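PDB 5TP4: amidase, hydantoinase/carbamoylase family from Burkholderia ambifaria, which probably hydrolyses N-carbamoyl-L-amino acids to the free amino acids, as a zinc-dependent amidase of the peptidase M20 family. Local coordinates for residues T238-P241 with Y242-D245; M253-E256 with L257-I260. All coordinates share one frame; numbering follows the deposited sequence.

Interaction 1 of 2, residues T238-P241 with Y242-D245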
# COMPACT_ATOMS: atom_id res chain seq x y z
N THR B 238 9.82 -13.53 16.82
CA THR B 238 10.93 -13.73 15.88
C THR B 238 12.04 -12.74 16.15
O THR B 238 11.91 -11.56 15.79
CB THR B 238 10.43 -13.58 14.45
OG1 THR B 238 9.27 -14.38 14.24
CG2 THR B 238 11.54 -13.98 13.45
N PRO B 239 13.15 -13.14 16.75
CA PRO B 239 14.23 -12.17 16.97
C PRO B 239 14.78 -11.66 15.65
O PRO B 239 14.62 -12.27 14.59
CB PRO B 239 15.29 -12.97 17.75
CG PRO B 239 14.50 -14.04 18.44
CD PRO B 239 13.40 -14.41 17.46
N MET B 240 15.40 -10.47 15.72
CA MET B 240 15.75 -9.78 14.49
C MET B 240 16.68 -10.59 13.60
O MET B 240 16.48 -10.57 12.36
CB MET B 240 16.36 -8.41 14.82
CG MET B 240 15.43 -7.46 15.56
SD MET B 240 13.89 -7.03 14.75
CE MET B 240 14.47 -6.10 13.29
N PRO B 241 17.68 -11.32 14.11
CA PRO B 241 18.58 -12.04 13.19
C PRO B 241 17.92 -13.16 12.40
O PRO B 241 18.49 -13.58 11.38
CB PRO B 241 19.67 -12.59 14.13
CG PRO B 241 19.67 -11.70 15.27
CD PRO B 241 18.23 -11.29 15.48
N TYR B 242 16.75 -13.66 12.80
CA TYR B 242 16.06 -14.70 12.07
C TYR B 242 15.21 -14.17 10.93
O TYR B 242 14.71 -14.97 10.14
CB TYR B 242 15.13 -15.50 12.99
CG TYR B 242 15.84 -16.30 14.06
CD1 TYR B 242 16.20 -15.70 15.24
CD2 TYR B 242 16.07 -17.66 13.91
CE1 TYR B 242 16.82 -16.42 16.26
CE2 TYR B 242 16.70 -18.39 14.92
CZ TYR B 242 17.06 -17.76 16.09
OH TYR B 242 17.69 -18.44 17.13
N ARG B 243 15.06 -12.86 10.82
CA ARG B 243 14.04 -12.28 9.97
C ARG B 243 14.50 -12.16 8.53
O ARG B 243 15.68 -11.97 8.23
CB ARG B 243 13.66 -10.89 10.49
CG ARG B 243 13.10 -10.96 11.87
CD ARG B 243 12.61 -9.62 12.31
NE ARG B 243 11.91 -9.78 13.60
CZ ARG B 243 10.96 -8.99 14.04
NH1 ARG B 243 10.56 -7.95 13.31
NH2 ARG B 243 10.39 -9.27 15.22
N LYS B 244 13.52 -12.27 7.63
CA LYS B 244 13.69 -12.02 6.19
C LYS B 244 12.56 -11.05 5.82
O LYS B 244 11.52 -11.43 5.28
CB LYS B 244 13.67 -13.30 5.42
CG LYS B 244 14.89 -14.19 5.76
CD LYS B 244 14.72 -15.59 5.21
CE LYS B 244 15.77 -16.54 5.76
NZ LYS B 244 15.62 -17.91 5.17
N ASP B 245 12.78 -9.78 6.16
CA ASP B 245 11.73 -8.76 6.17
C ASP B 245 11.67 -8.11 4.79
O ASP B 245 12.56 -7.33 4.44
CB ASP B 245 12.04 -7.74 7.26
CG ASP B 245 10.92 -6.73 7.45
OD1 ASP B 245 10.36 -6.25 6.45
OD2 ASP B 245 10.62 -6.37 8.61
O HOH W 1 17.52 -10.03 9.87
O HOH W 2 17.82 -14.16 8.34
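Arg243 reaches back along its own turn to the carbonyl of Thr238. Two nitrogens share one acceptor: NE and NH2 of Arg243 each lie 2.8 Å from Thr238 O, which sits in the guanidinium plane. NH2 meets it in the carbonyl plane, whereas NE is tilted 33° from that plane. The chain runs extended from CG to NE (chi2 -174°, chi3 172°), which carries the head that far. NH2 also bonds Ala235 O.

Backbone bonds shape the 3-10 turn underneath, Tyr242 N to Pro239 O and Arg243 N to Met240 O, the latter at 3.1 Å. One water donates to Pro241 O and Arg243 O; another lies between Met240 O and Arg243 O and may not donate to both at once.

Sulfur packs on the guanidinium: Met240, bent at chi2 and chi3, lays SD over one face, 3.6 Å from Arg243 NE. Apolar contacts are separate. Pro239 CD approaches the Tyr242 ring obliquely, 3.8 Å from CD1, and Thr238 CG2 rests against Arg243 CG at 3.7 Å.

With its plane set by Thr238 O and one face covered by sulfur, the guanidinium has little freedom to rotate, and through different nitrogens it joins Thr238 O to Thr271 OG1 of the second subunit, bonded by NH1.

Interaction 2 of 2, residues M253-E256 with L257-I260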
# COMPACT_ATOMS: atom_id res chain seq x y z
N MET B 253 15.71 -0.82 -1.16
CA MET B 253 15.73 -0.73 -2.62
C MET B 253 15.24 0.64 -3.08
O MET B 253 15.74 1.18 -4.07
CB MET B 253 14.87 -1.83 -3.23
CG MET B 253 15.39 -3.22 -2.98
SD MET B 253 14.20 -4.47 -3.56
CE MET B 253 14.87 -5.95 -2.81
N ALA B 254 14.24 1.20 -2.39
CA ALA B 254 13.79 2.54 -2.76
C ALA B 254 14.92 3.55 -2.65
O ALA B 254 15.05 4.44 -3.50
CB ALA B 254 12.61 2.97 -1.87
N LEU B 255 15.73 3.45 -1.60
CA LEU B 255 16.81 4.41 -1.44
C LEU B 255 17.94 4.15 -2.44
O LEU B 255 18.63 5.09 -2.86
CB LEU B 255 17.28 4.40 0.02
CG LEU B 255 16.21 4.86 1.05
CD1 LEU B 255 16.82 5.17 2.42
CD2 LEU B 255 15.42 6.10 0.56
N GLU B 256 18.11 2.89 -2.86
CA GLU B 256 19.02 2.61 -3.97
C GLU B 256 18.53 3.28 -5.24
O GLU B 256 19.31 3.83 -6.01
CB GLU B 256 19.16 1.11 -4.22
CG GLU B 256 19.80 0.32 -3.11
CD GLU B 256 21.29 0.57 -2.97
OE1 GLU B 256 21.96 0.92 -3.98
OE2 GLU B 256 21.80 0.40 -1.84
N LEU B 257 17.22 3.23 -5.47
CA LEU B 257 16.66 3.88 -6.64
C LEU B 257 16.91 5.39 -6.58
O LEU B 257 17.30 6.00 -7.59
CB LEU B 257 15.17 3.58 -6.73
CG LEU B 257 14.43 4.33 -7.84
CD1 LEU B 257 15.11 4.00 -9.19
CD2 LEU B 257 12.93 3.98 -7.86
N GLU B 258 16.70 5.99 -5.41
CA GLU B 258 17.00 7.41 -5.25
C GLU B 258 18.45 7.73 -5.60
O GLU B 258 18.73 8.73 -6.27
CB GLU B 258 16.66 7.85 -3.82
CG GLU B 258 16.41 9.30 -3.69
CD GLU B 258 15.84 9.64 -2.32
OE1 GLU B 258 16.16 8.93 -1.35
OE2 GLU B 258 15.06 10.60 -2.25
N ARG B 259 19.38 6.87 -5.19
CA ARG B 259 20.79 7.10 -5.50
C ARG B 259 21.06 6.94 -7.00
O ARG B 259 21.81 7.74 -7.58
CB ARG B 259 21.68 6.14 -4.70
CG ARG B 259 23.13 6.12 -5.19
CD ARG B 259 23.94 4.96 -4.63
NE ARG B 259 23.38 3.66 -5.00
CZ ARG B 259 23.58 3.07 -6.17
NH1 ARG B 259 24.33 3.65 -7.09
NH2 ARG B 259 23.02 1.88 -6.42
N ILE B 260 20.48 5.92 -7.63
CA ILE B 260 20.66 5.74 -9.07
C ILE B 260 20.17 6.96 -9.84
O ILE B 260 20.85 7.45 -10.75
CB ILE B 260 19.96 4.44 -9.52
CG1 ILE B 260 20.73 3.23 -8.97
CG2 ILE B 260 19.84 4.37 -11.05
CD1 ILE B 260 19.94 1.95 -8.97
O HOH W 3 18.78 7.63 -1.11
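Glu256 and Arg259, one helical turn apart on helix 246-262, run side by side and form an i to i+3 salt bridge. Both donors go to a single carboxylate oxygen: Arg259 NH2 approaches Glu256 OE1 at 2.8 Å, nearly along its C-O axis, while NE makes a longer bond of 3.3 Å from above the carboxylate plane. Glu256 bends at chi2 (-72°) and Arg259 at chi3 (60°), folding the two ends together with their planes 60° apart. The same OE1 also takes a salt bridge from Arg316 on helix 300-321.

The backbone follows the i to i+4 pattern. The amides of Leu257, Glu258, Arg259 and Ile260 are satisfied by the carbonyls of Met253, Ala254, Leu255 and Glu256, the last pair at 2.9 Å. Leu255 O takes a further bond from a water, which also donates to Glu258 OE1 at 2.9 Å. That carboxylate finds its main partner in Arg321 of the second subunit, through OE2; its OE1 touches Leu255 CD2 at 3.5 Å.

Leu257 turns to strands 269-277 and 288-297, and Leu255 packs on its counterpart in the other subunit. Two arginines converging on OE1 would probably stabilise a charged Glu256, tying this helix to its neighbour.

In the fold
The two interactions follow one another along the chain, interaction 1 in the loop leading into helix 246-262 and interaction 2 within that helix. Their centres are 23 Å apart and they do not touch. Interaction 1 is a surface contact at the far end of the elongated chain, whereas interaction 2 is partly buried between the sheet, helix 300-321 and the partner subunit. The acceptor in the loop is a neutral main-chain carbonyl, in the helix a shared carboxylate. The loop relies on i to i+3 turn bonds, the helix on i to i+4 bonds. Both face the second subunit, consistent with a dimerisation role for this part of the chain, away from the zinc site.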